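Side-chain contacts in probable acetyltransferases (Chromobacterium violaceum, PDB 3PZJ), which probably transfers an acetyl group to an amine, perhaps a protein N-terminus, as a member of the GNAT acetyltransferase family: residues A[109-114]-A[119-124]; A[147-152]-A[198-203]; A[153-158]-A[177-182]. One frame throughout, in Å; residues are numbered along the deposited sequence. Where two conformers were deposited one is given.

Contact 1. Residues A[109-114]-A[119-124]; sequences GYRQMV and AIEIGH. With EDO (1,2-ethanediol), chain D.
Ile-120 lays its CD1 methyl over one face of the Tyr-110 ring, a CH-pi contact 3.8 Å from CD1 to the ring centroid, while Glu-121 O lies near the plane at the ring edge. With Ile-120 CG1 anti to the backbone N (chi1 -161°), that branch reaches back over the ring. The Tyr-110 hydroxyl ends at helix 135-150, bonded to Leu-144 O. On the other face of the hairpin, Gln-112 CG covers one face of the Arg-111 guanidinium toward its rim, and His-124 CE1 sits at its edge, the imidazole and guanidinium planes 85° apart. Arg-111 and Glu-121 run side by side, guanidinium and carboxylate turned 75° against each other; the two Glu-121 oxygens share Arg-111 NH1, OE1 at 3.1 Å and OE2, in plane at the guanidinium edge, at 3.2 Å, both bonds weak. One face of the His-124 ring carries the ethanediol O2, which accepts from His-124 N at 3.0 Å. Backbone bonds pair Gly-109 with Gly-123, Arg-111 with Glu-121 (the return bond from Glu-121 N weak) and Val-114 with Ala-119; between the last two pairs the register slips by one residue. This is an antiparallel beta hairpin with a beta bulge, in the central sheet of the GNAT fold.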
loop_
_atom_site.group_PDB
_atom_site.type_symbol
_atom_site.label_atom_id
_atom_site.label_comp_id
_atom_site.label_asym_id
_atom_site.label_seq_id
_atom_site.Cartn_x
_atom_site.Cartn_y
_atom_site.Cartn_z
ATOM N N GLY A 109 4.824 15.981 1.293
ATOM C CA GLY A 109 5.041 15.441 -0.021
ATOM C C GLY A 109 4.166 14.284 -0.411
ATOM O O GLY A 109 3.121 14.136 0.132
ATOM N N TYR A 110 4.631 13.490 -1.362
ATOM C CA TYR A 110 3.946 12.321 -1.829
ATOM C C TYR A 110 4.708 11.090 -1.336
ATOM O O TYR A 110 5.963 11.074 -1.228
ATOM C CB TYR A 110 3.945 12.331 -3.343
ATOM C CG TYR A 110 3.278 13.536 -4.020
ATOM C CD1 TYR A 110 1.939 13.813 -3.833
ATOM C CD2 TYR A 110 3.993 14.351 -4.911
ATOM C CE1 TYR A 110 1.320 14.850 -4.530
ATOM C CE2 TYR A 110 3.367 15.423 -5.584
ATOM C CZ TYR A 110 2.050 15.649 -5.364
ATOM O OH TYR A 110 1.454 16.645 -6.052
ATOM N N ARG A 111 3.961 10.026 -1.063
ATOM C CA ARG A 111 4.580 8.743 -0.900
ATOM C C ARG A 111 3.714 7.691 -1.512
ATOM O O ARG A 111 2.573 7.942 -1.971
ATOM C CB ARG A 111 4.819 8.422 0.563
ATOM C CG ARG A 111 3.483 8.391 1.359
ATOM C CD ARG A 111 3.755 8.328 2.921
ATOM N NE ARG A 111 4.598 7.202 3.247
ATOM C CZ ARG A 111 4.182 5.943 3.509
ATOM N NH1 ARG A 111 2.893 5.610 3.532
ATOM N NH2 ARG A 111 5.073 4.976 3.768
ATOM N N GLN A 112 4.280 6.513 -1.576
ATOM C CA GLN A 112 3.595 5.368 -2.210
ATOM C C GLN A 112 3.057 5.773 -3.622
ATOM O O GLN A 112 1.930 5.465 -3.938
ATOM C CB GLN A 112 2.450 4.837 -1.299
ATOM C CG GLN A 112 2.900 4.336 0.053
ATOM C CD GLN A 112 3.741 3.112 -0.075
ATOM O OE1 GLN A 112 4.977 3.151 0.074
ATOM N NE2 GLN A 112 3.111 2.031 -0.367
HETATM N N MSE A 113 3.849 6.495 -4.414
HETATM C CA MSE A 113 3.473 6.836 -5.778
HETATM C C MSE A 113 3.467 5.534 -6.611
HETATM O O MSE A 113 4.474 4.728 -6.596
HETATM C CB MSE A 113 4.460 7.837 -6.372
HETATM C CG MSE A 113 4.351 8.004 -7.867
HETATM SE SE MSE A 113 5.654 9.281 -8.442
HETATM C CE MSE A 113 5.239 10.814 -7.277
ATOM N N VAL A 114 2.364 5.286 -7.284
ATOM C CA VAL A 114 2.214 4.167 -8.196
ATOM C C VAL A 114 1.761 4.735 -9.516
ATOM O O VAL A 114 0.568 4.822 -9.815
ATOM C CB VAL A 114 1.227 3.035 -7.674
ATOM C CG1 VAL A 114 1.337 1.777 -8.560
ATOM C CG2 VAL A 114 1.471 2.744 -6.141
ATOM N N ALA A 119 -2.193 6.134 -8.620
ATOM C CA ALA A 119 -2.503 6.221 -7.208
ATOM C C ALA A 119 -1.306 6.848 -6.510
ATOM O O ALA A 119 -0.135 6.460 -6.756
ATOM C CB ALA A 119 -2.817 4.799 -6.585
ATOM N N ILE A 120 -1.605 7.719 -5.520
ATOM C CA ILE A 120 -0.566 8.421 -4.756
ATOM C C ILE A 120 -1.112 8.719 -3.356
ATOM O O ILE A 120 -2.339 8.660 -3.171
ATOM C CB ILE A 120 -0.132 9.715 -5.496
ATOM C CG1 ILE A 120 1.209 10.217 -5.002
ATOM C CG2 ILE A 120 -1.269 10.764 -5.567
ATOM C CD1 ILE A 120 1.991 11.134 -6.115
ATOM N N GLU A 121 -0.207 9.063 -2.422
ATOM C CA GLU A 121 -0.579 9.391 -1.053
ATOM C C GLU A 121 0.084 10.722 -0.698
ATOM O O GLU A 121 1.271 10.861 -1.012
ATOM C CB GLU A 121 -0.101 8.299 -0.169
ATOM C CG GLU A 121 -0.405 8.504 1.325
ATOM C CD GLU A 121 0.172 7.393 2.194
ATOM O OE1 GLU A 121 0.417 6.260 1.750
ATOM O OE2 GLU A 121 0.460 7.720 3.346
ATOM N N ILE A 122 -0.671 11.720 -0.188
ATOM C CA ILE A 122 -0.071 12.914 0.403
ATOM C C ILE A 122 0.256 12.549 1.843
ATOM O O ILE A 122 -0.607 12.103 2.560
ATOM C CB ILE A 122 -1.006 14.134 0.298
ATOM C CG1 ILE A 122 -0.975 14.643 -1.140
ATOM C CG2 ILE A 122 -0.596 15.268 1.193
ATOM C CD1 ILE A 122 -2.126 15.519 -1.543
ATOM N N GLY A 123 1.513 12.693 2.207
ATOM C CA GLY A 123 1.978 12.424 3.524
ATOM C C GLY A 123 3.187 13.201 3.928
ATOM O O GLY A 123 3.501 14.213 3.311
ATOM N N HIS A 124 3.773 12.748 5.022
ATOM C CA HIS A 124 4.828 13.400 5.701
ATOM C C HIS A 124 4.486 14.859 5.927
ATOM O O HIS A 124 5.340 15.757 5.803
ATOM C CB HIS A 124 6.129 13.251 4.872
ATOM C CG HIS A 124 6.693 11.878 4.889
ATOM N ND1 HIS A 124 6.831 11.148 3.739
ATOM C CD2 HIS A 124 7.176 11.098 5.889
ATOM C CE1 HIS A 124 7.322 9.951 4.034
ATOM N NE2 HIS A 124 7.530 9.884 5.333
HETATM C C1 EDO D . 4.015 10.441 7.475
HETATM O O1 EDO D . 4.024 11.523 8.374
HETATM C C2 EDO D . 2.625 10.299 6.906
HETATM O O2 EDO D . 2.802 9.924 5.568
#

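Contact 2. Residues A[147-152]-A[198-203]; sequences TAFELG and FSMLDG
Phe-149 points its ring from the last turn of helix 135-150 at Met-200, a selenomethionine, and at the start of helix 202-206. Its CG stands anti to the carbonyl carbon (chi1 -65°), which sends the ring off the helix toward the strand end. The Met-200 side chain crosses it at about a right angle. Both chi1 and chi2 of Met-200 lie off the staggered values, and the chain bends again at chi3, bringing its selenium beside the ring. Met-200 SE is 5.1 Å from the centroid of the Phe-149 ring and 64° off the ring normal, a Met-aromatic contact made obliquely. Farther round the ring, Phe-149 CE1 lies 3.6 Å from Asp-202 N, and Phe-149 CD1 approaches Asp-202 CB at 3.9 Å. The end of the Asp-202 side chain leads away from the phenyl, and its OD1 accepts a bond from Gln-184 of the second subunit. Behind Phe-149 the helix closes in a Schellman motif at Gly-152. Leu-201 is the N-cap of helix 202-206, whose Trp-205 stacks on the Phe-149 ring, and Cys-156 of strand 155-161 also touches Phe-149. The contact thus wedges one aromatic ring between the end of helix 135-150, strands 155-161 and 191-201, and the C-terminal helix.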
loop_
_atom_site.group_PDB
_atom_site.type_symbol
_atom_site.label_atom_id
_atom_site.label_comp_id
_atom_site.label_asym_id
_atom_site.label_seq_id
_atom_site.Cartn_x
_atom_site.Cartn_y
_atom_site.Cartn_z
ATOM N N THR A 147 -1.572 19.393 -8.204
ATOM C CA THR A 147 -0.466 18.899 -8.958
ATOM C C THR A 147 -0.617 17.430 -9.316
ATOM O O THR A 147 -0.278 17.009 -10.437
ATOM C CB THR A 147 0.885 19.164 -8.237
ATOM O OG1 THR A 147 1.114 20.595 -8.072
ATOM C CG2 THR A 147 2.013 18.581 -9.037
ATOM N N ALA A 148 -1.082 16.637 -8.362
ATOM C CA ALA A 148 -1.256 15.219 -8.595
ATOM C C ALA A 148 -2.326 14.972 -9.668
ATOM O O ALA A 148 -2.128 14.115 -10.610
ATOM C CB ALA A 148 -1.617 14.478 -7.252
ATOM N N PHE A 149 -3.448 15.655 -9.559
ATOM C CA PHE A 149 -4.499 15.448 -10.551
ATOM C C PHE A 149 -4.060 15.956 -11.944
ATOM O O PHE A 149 -4.353 15.316 -12.971
ATOM C CB PHE A 149 -5.840 16.038 -10.052
ATOM C CG PHE A 149 -6.359 15.311 -8.817
ATOM C CD1 PHE A 149 -6.664 13.957 -8.894
ATOM C CD2 PHE A 149 -6.519 15.938 -7.593
ATOM C CE1 PHE A 149 -7.124 13.243 -7.821
ATOM C CE2 PHE A 149 -6.976 15.207 -6.476
ATOM C CZ PHE A 149 -7.259 13.886 -6.558
ATOM N N GLU A 150 -3.314 17.065 -11.989
ATOM C CA GLU A 150 -2.770 17.564 -13.282
ATOM C C GLU A 150 -1.763 16.571 -13.855
ATOM O O GLU A 150 -1.511 16.526 -15.059
ATOM C CB GLU A 150 -2.138 18.976 -13.140
ATOM C CG GLU A 150 -3.256 20.024 -12.991
ATOM C CD GLU A 150 -2.800 21.489 -12.883
ATOM O OE1 GLU A 150 -1.578 21.768 -12.737
ATOM O OE2 GLU A 150 -3.732 22.322 -12.889
ATOM N N LEU A 151 -1.181 15.739 -13.005
ATOM C CA LEU A 151 -0.178 14.759 -13.459
ATOM C C LEU A 151 -0.832 13.463 -13.861
ATOM O O LEU A 151 -0.121 12.514 -14.259
ATOM C CB LEU A 151 0.876 14.461 -12.366
ATOM C CG LEU A 151 2.127 15.391 -12.314
ATOM C CD1 LEU A 151 1.797 16.838 -12.721
ATOM C CD2 LEU A 151 2.830 15.287 -10.953
ATOM N N GLY A 152 -2.156 13.431 -13.782
ATOM C CA GLY A 152 -2.913 12.279 -14.196
ATOM C C GLY A 152 -3.219 11.226 -13.162
ATOM O O GLY A 152 -3.689 10.113 -13.503
ATOM N N PHE A 198 -8.225 7.796 4.006
ATOM C CA PHE A 198 -9.069 8.738 3.366
ATOM C C PHE A 198 -8.619 8.880 1.899
ATOM O O PHE A 198 -7.470 8.665 1.620
ATOM C CB PHE A 198 -8.938 10.113 3.982
ATOM C CG PHE A 198 -9.261 10.185 5.444
ATOM C CD1 PHE A 198 -10.517 10.622 5.874
ATOM C CD2 PHE A 198 -8.292 9.928 6.405
ATOM C CE1 PHE A 198 -10.801 10.724 7.242
ATOM C CE2 PHE A 198 -8.583 10.031 7.742
ATOM C CZ PHE A 198 -9.852 10.385 8.160
ATOM N N SER A 199 -9.489 9.343 1.007
ATOM C CA SER A 199 -9.112 9.553 -0.369
ATOM C C SER A 199 -9.890 10.623 -1.058
ATOM O O SER A 199 -11.013 10.955 -0.665
ATOM C CB SER A 199 -9.227 8.259 -1.191
ATOM O OG SER A 199 -10.582 7.982 -1.494
HETATM N N MSE A 200 -9.276 11.156 -2.113
HETATM C CA MSE A 200 -9.890 12.125 -3.010
HETATM C C MSE A 200 -9.661 11.670 -4.450
HETATM O O MSE A 200 -8.524 11.530 -4.899
HETATM C CB MSE A 200 -9.294 13.515 -2.790
HETATM C CG MSE A 200 -9.122 14.325 -4.066
HETATM SE SE MSE A 200 -9.754 16.161 -3.882
HETATM C CE MSE A 200 -11.559 15.798 -3.241
ATOM N N LEU A 201 -10.757 11.436 -5.163
ATOM C CA LEU A 201 -10.736 10.893 -6.478
ATOM C C LEU A 201 -10.677 12.022 -7.474
ATOM O O LEU A 201 -11.073 13.170 -7.174
ATOM C CB LEU A 201 -11.995 10.101 -6.716
ATOM C CG LEU A 201 -12.325 8.925 -5.811
ATOM C CD1 LEU A 201 -13.427 8.088 -6.420
ATOM C CD2 LEU A 201 -11.052 8.039 -5.621
ATOM N N ASP A 202 -10.247 11.697 -8.688
ATOM C CA ASP A 202 -10.141 12.698 -9.717
ATOM C C ASP A 202 -11.493 13.375 -9.981
ATOM O O ASP A 202 -11.546 14.569 -10.206
ATOM C CB ASP A 202 -9.476 12.179 -11.009
ATOM C CG ASP A 202 -10.088 10.922 -11.617
ATOM O OD1 ASP A 202 -11.013 10.344 -11.064
ATOM O OD2 ASP A 202 -9.581 10.494 -12.705
ATOM N N GLY A 203 -12.564 12.619 -10.013
ATOM C CA GLY A 203 -13.865 13.217 -10.251
ATOM C C GLY A 203 -14.351 14.094 -9.129
ATOM O O GLY A 203 -15.136 15.013 -9.383
#

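Contact 3. Residues A[153-158]-A[177-182]; sequences YRRCEW and QFEGTL
Arg-155 and Glu-179 reach for each other from opposite directions and meet end-on, their guanidinium and carboxylate planes only 11° apart. The pairing is bidentate: NH2 of Arg-155 gives a bond of 2.7 Å to Glu-179 OE1, and NH1 of Arg-155 one of 2.9 Å to Glu-179 OE2. Both acceptors use their syn lone pairs, both oxygens lie in the guanidinium plane, and both bonds are nearly straight. A weak third bond runs from Arg-155 NH1 to Glu-179 OE1. The arginine gets there by full extension, with CG anti to the backbone N (chi1 174°) and the chain straight as far as NE; Glu-179 is likewise extended beyond CG.

A second carboxylate, from Glu-157 two residues along the same strand, takes the side of the guanidinium. Its OE1 accepts from NE and from NH2, the latter at 2.8 Å from Arg-155 NH2 to Glu-157 OE1. Here the oxygen is met on its anti side, out of the carboxylate plane, and the two donors come from opposite faces of that plane. NH2 is therefore shared between the two acids.

Strand 191-201 lies between these two strands in the sheet, so the pair bridges over it, past Val-197 and Ser-199; Glu-179 and Gly-180 form a classic beta bulge opposite Val-197. Glu-179 OE2 is also held by Ser-199 OG and by Arg-183 of the second subunit, whose carbonyl O takes a bond from Arg-155 NH1.

Bonds along two sides should fix the rotation of the guanidinium. Glu-157 OE1 and Glu-179 OE1 are 5.1 Å apart; Arg-155, Arg-159 on Glu-157 OE2 and the partner's Arg-183 together probably balance the two acids. This salt-bridge network ties the sheet to the subunit interface.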
loop_
_atom_site.group_PDB
_atom_site.type_symbol
_atom_site.label_atom_id
_atom_site.label_comp_id
_atom_site.label_asym_id
_atom_site.label_seq_id
_atom_site.Cartn_x
_atom_site.Cartn_y
_atom_site.Cartn_z
ATOM N N TYR A 153 -3.003 11.578 -11.892
ATOM C CA TYR A 153 -3.414 10.668 -10.754
ATOM C C TYR A 153 -4.927 10.607 -10.677
ATOM O O TYR A 153 -5.656 11.633 -10.908
ATOM C CB TYR A 153 -2.695 11.009 -9.397
ATOM C CG TYR A 153 -1.250 10.623 -9.450
ATOM C CD1 TYR A 153 -0.836 9.327 -9.109
ATOM C CD2 TYR A 153 -0.316 11.495 -9.981
ATOM C CE1 TYR A 153 0.512 8.960 -9.201
ATOM C CE2 TYR A 153 1.023 11.142 -10.158
ATOM C CZ TYR A 153 1.408 9.847 -9.820
ATOM O OH TYR A 153 2.696 9.560 -9.944
ATOM N N ARG A 154 -5.426 9.419 -10.389
ATOM C CA ARG A 154 -6.876 9.131 -10.221
ATOM C C ARG A 154 -7.335 9.106 -8.767
ATOM O O ARG A 154 -8.497 9.304 -8.487
ATOM C CB ARG A 154 -7.198 7.748 -10.827
ATOM C CG ARG A 154 -7.011 7.680 -12.289
ATOM C CD ARG A 154 -7.391 6.340 -12.858
ATOM N NE ARG A 154 -8.790 6.196 -12.848
ATOM C CZ ARG A 154 -9.480 5.212 -12.301
ATOM N NH1 ARG A 154 -8.911 4.275 -11.599
ATOM N NH2 ARG A 154 -10.814 5.245 -12.400
ATOM N N ARG A 155 -6.418 8.878 -7.847
ATOM C CA ARG A 155 -6.725 8.670 -6.453
ATOM C C ARG A 155 -5.564 9.284 -5.619
ATOM O O ARG A 155 -4.396 8.937 -5.869
ATOM C CB ARG A 155 -6.760 7.149 -6.203
ATOM C CG ARG A 155 -6.927 6.743 -4.727
ATOM C CD ARG A 155 -6.650 5.261 -4.496
ATOM N NE ARG A 155 -6.637 4.911 -3.090
ATOM C CZ ARG A 155 -7.711 4.972 -2.252
ATOM N NH1 ARG A 155 -8.935 5.238 -2.664
ATOM N NH2 ARG A 155 -7.538 4.758 -0.978
ATOM N N CYS A 156 -5.875 10.142 -4.659
ATOM C CA CYS A 156 -4.961 10.770 -3.767
ATOM C C CYS A 156 -5.260 10.321 -2.304
ATOM O O CYS A 156 -6.385 10.610 -2.007
ATOM C CB CYS A 156 -4.906 12.297 -3.875
ATOM S SG CYS A 156 -4.068 12.917 -5.347
ATOM N N GLU A 157 -4.453 9.594 -1.560
ATOM C CA GLU A 157 -4.811 9.161 -0.238
ATOM C C GLU A 157 -4.303 10.147 0.785
ATOM O O GLU A 157 -3.382 10.875 0.540
ATOM C CB GLU A 157 -4.184 7.818 0.089
ATOM C CG GLU A 157 -4.839 6.717 -0.507
ATOM C CD GLU A 157 -4.265 5.388 -0.105
ATOM O OE1 GLU A 157 -4.836 4.426 -0.528
ATOM O OE2 GLU A 157 -3.287 5.321 0.597
ATOM N N TRP A 158 -4.925 10.106 1.944
ATOM C CA TRP A 158 -4.443 10.698 3.157
ATOM C C TRP A 158 -4.620 9.624 4.210
ATOM O O TRP A 158 -5.666 9.075 4.336
ATOM C CB TRP A 158 -5.220 11.955 3.515
ATOM C CG TRP A 158 -4.811 12.690 4.769
ATOM C CD1 TRP A 158 -4.926 12.263 6.044
ATOM C CD2 TRP A 158 -4.266 13.998 4.843
ATOM N NE1 TRP A 158 -4.478 13.209 6.906
ATOM C CE2 TRP A 158 -4.067 14.291 6.192
ATOM C CE3 TRP A 158 -3.932 14.956 3.901
ATOM C CZ2 TRP A 158 -3.553 15.495 6.611
ATOM C CZ3 TRP A 158 -3.413 16.132 4.328
ATOM C CH2 TRP A 158 -3.236 16.397 5.664
ATOM N N GLN A 177 -12.502 11.825 1.531
ATOM C CA GLN A 177 -13.562 11.015 2.070
ATOM C C GLN A 177 -12.979 9.893 2.888
ATOM O O GLN A 177 -12.006 9.243 2.437
ATOM C CB GLN A 177 -14.334 10.382 0.912
ATOM C CG GLN A 177 -14.965 11.350 -0.086
ATOM C CD GLN A 177 -15.806 12.402 0.624
ATOM O OE1 GLN A 177 -15.523 13.620 0.554
ATOM N NE2 GLN A 177 -16.805 11.933 1.360
ATOM N N PHE A 178 -13.639 9.560 3.991
ATOM C CA PHE A 178 -13.193 8.442 4.828
ATOM C C PHE A 178 -13.553 7.154 4.185
ATOM O O PHE A 178 -14.722 6.990 3.776
ATOM C CB PHE A 178 -13.850 8.523 6.237
ATOM C CG PHE A 178 -13.483 7.405 7.121
ATOM C CD1 PHE A 178 -12.182 7.208 7.493
ATOM C CD2 PHE A 178 -14.438 6.476 7.502
ATOM C CE1 PHE A 178 -11.829 6.062 8.325
ATOM C CE2 PHE A 178 -14.103 5.354 8.312
ATOM C CZ PHE A 178 -12.786 5.179 8.723
ATOM N N GLU A 179 -12.580 6.222 4.061
ATOM C CA GLU A 179 -12.843 4.944 3.447
ATOM C C GLU A 179 -12.895 3.776 4.461
ATOM O O GLU A 179 -13.673 2.844 4.298
ATOM C CB GLU A 179 -11.794 4.627 2.360
ATOM C CG GLU A 179 -11.998 5.461 1.117
ATOM C CD GLU A 179 -11.023 5.158 0.030
ATOM O OE1 GLU A 179 -9.875 4.752 0.307
ATOM O OE2 GLU A 179 -11.376 5.459 -1.123
ATOM N N GLY A 180 -12.044 3.805 5.444
ATOM C CA GLY A 180 -12.050 2.795 6.475
ATOM C C GLY A 180 -10.765 2.832 7.275
ATOM O O GLY A 180 -9.907 3.707 7.032
ATOM N N THR A 181 -10.663 1.909 8.216
ATOM C CA THR A 181 -9.572 1.810 9.124
ATOM C C THR A 181 -8.920 0.434 9.068
ATOM O O THR A 181 -9.548 -0.560 9.210
ATOM C CB THR A 181 -10.022 2.062 10.563
ATOM O OG1 THR A 181 -10.648 3.330 10.681
ATOM C CG2 THR A 181 -8.844 1.964 11.512
ATOM N N LEU A 182 -7.621 0.467 8.838
ATOM C CA LEU A 182 -6.768 -0.688 8.797
ATOM C C LEU A 182 -6.310 -0.995 10.240
ATOM O O LEU A 182 -5.407 -0.332 10.794
ATOM C CB LEU A 182 -5.594 -0.440 7.866
ATOM C CG LEU A 182 -5.745 -0.679 6.372
ATOM C CD1 LEU A 182 -7.179 -0.522 5.867
ATOM C CD2 LEU A 182 -4.696 0.128 5.564
#

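Overall arrangement
The three contacts occupy one region of the central mixed sheet, with centres about 11 Å apart in every pairing. Along the chain contact 1 closes first, and contact 3 is nested inside the loop closed by contact 2. Strand 119-127 of contact 1 neighbours strand 155-161 of contact 3, to which it is linked by backbone bonds; strand 191-201 of contact 2 follows next, and then strand 177-188. Helix 135-150 packs on this sheet, its Thr-147 and Ala-148 touching Tyr-110 of contact 1. Contacts 2 and 3 meet at Ser-199 and both reach the second subunit through several residues, whereas contact 1 touches it through Ala-119 alone.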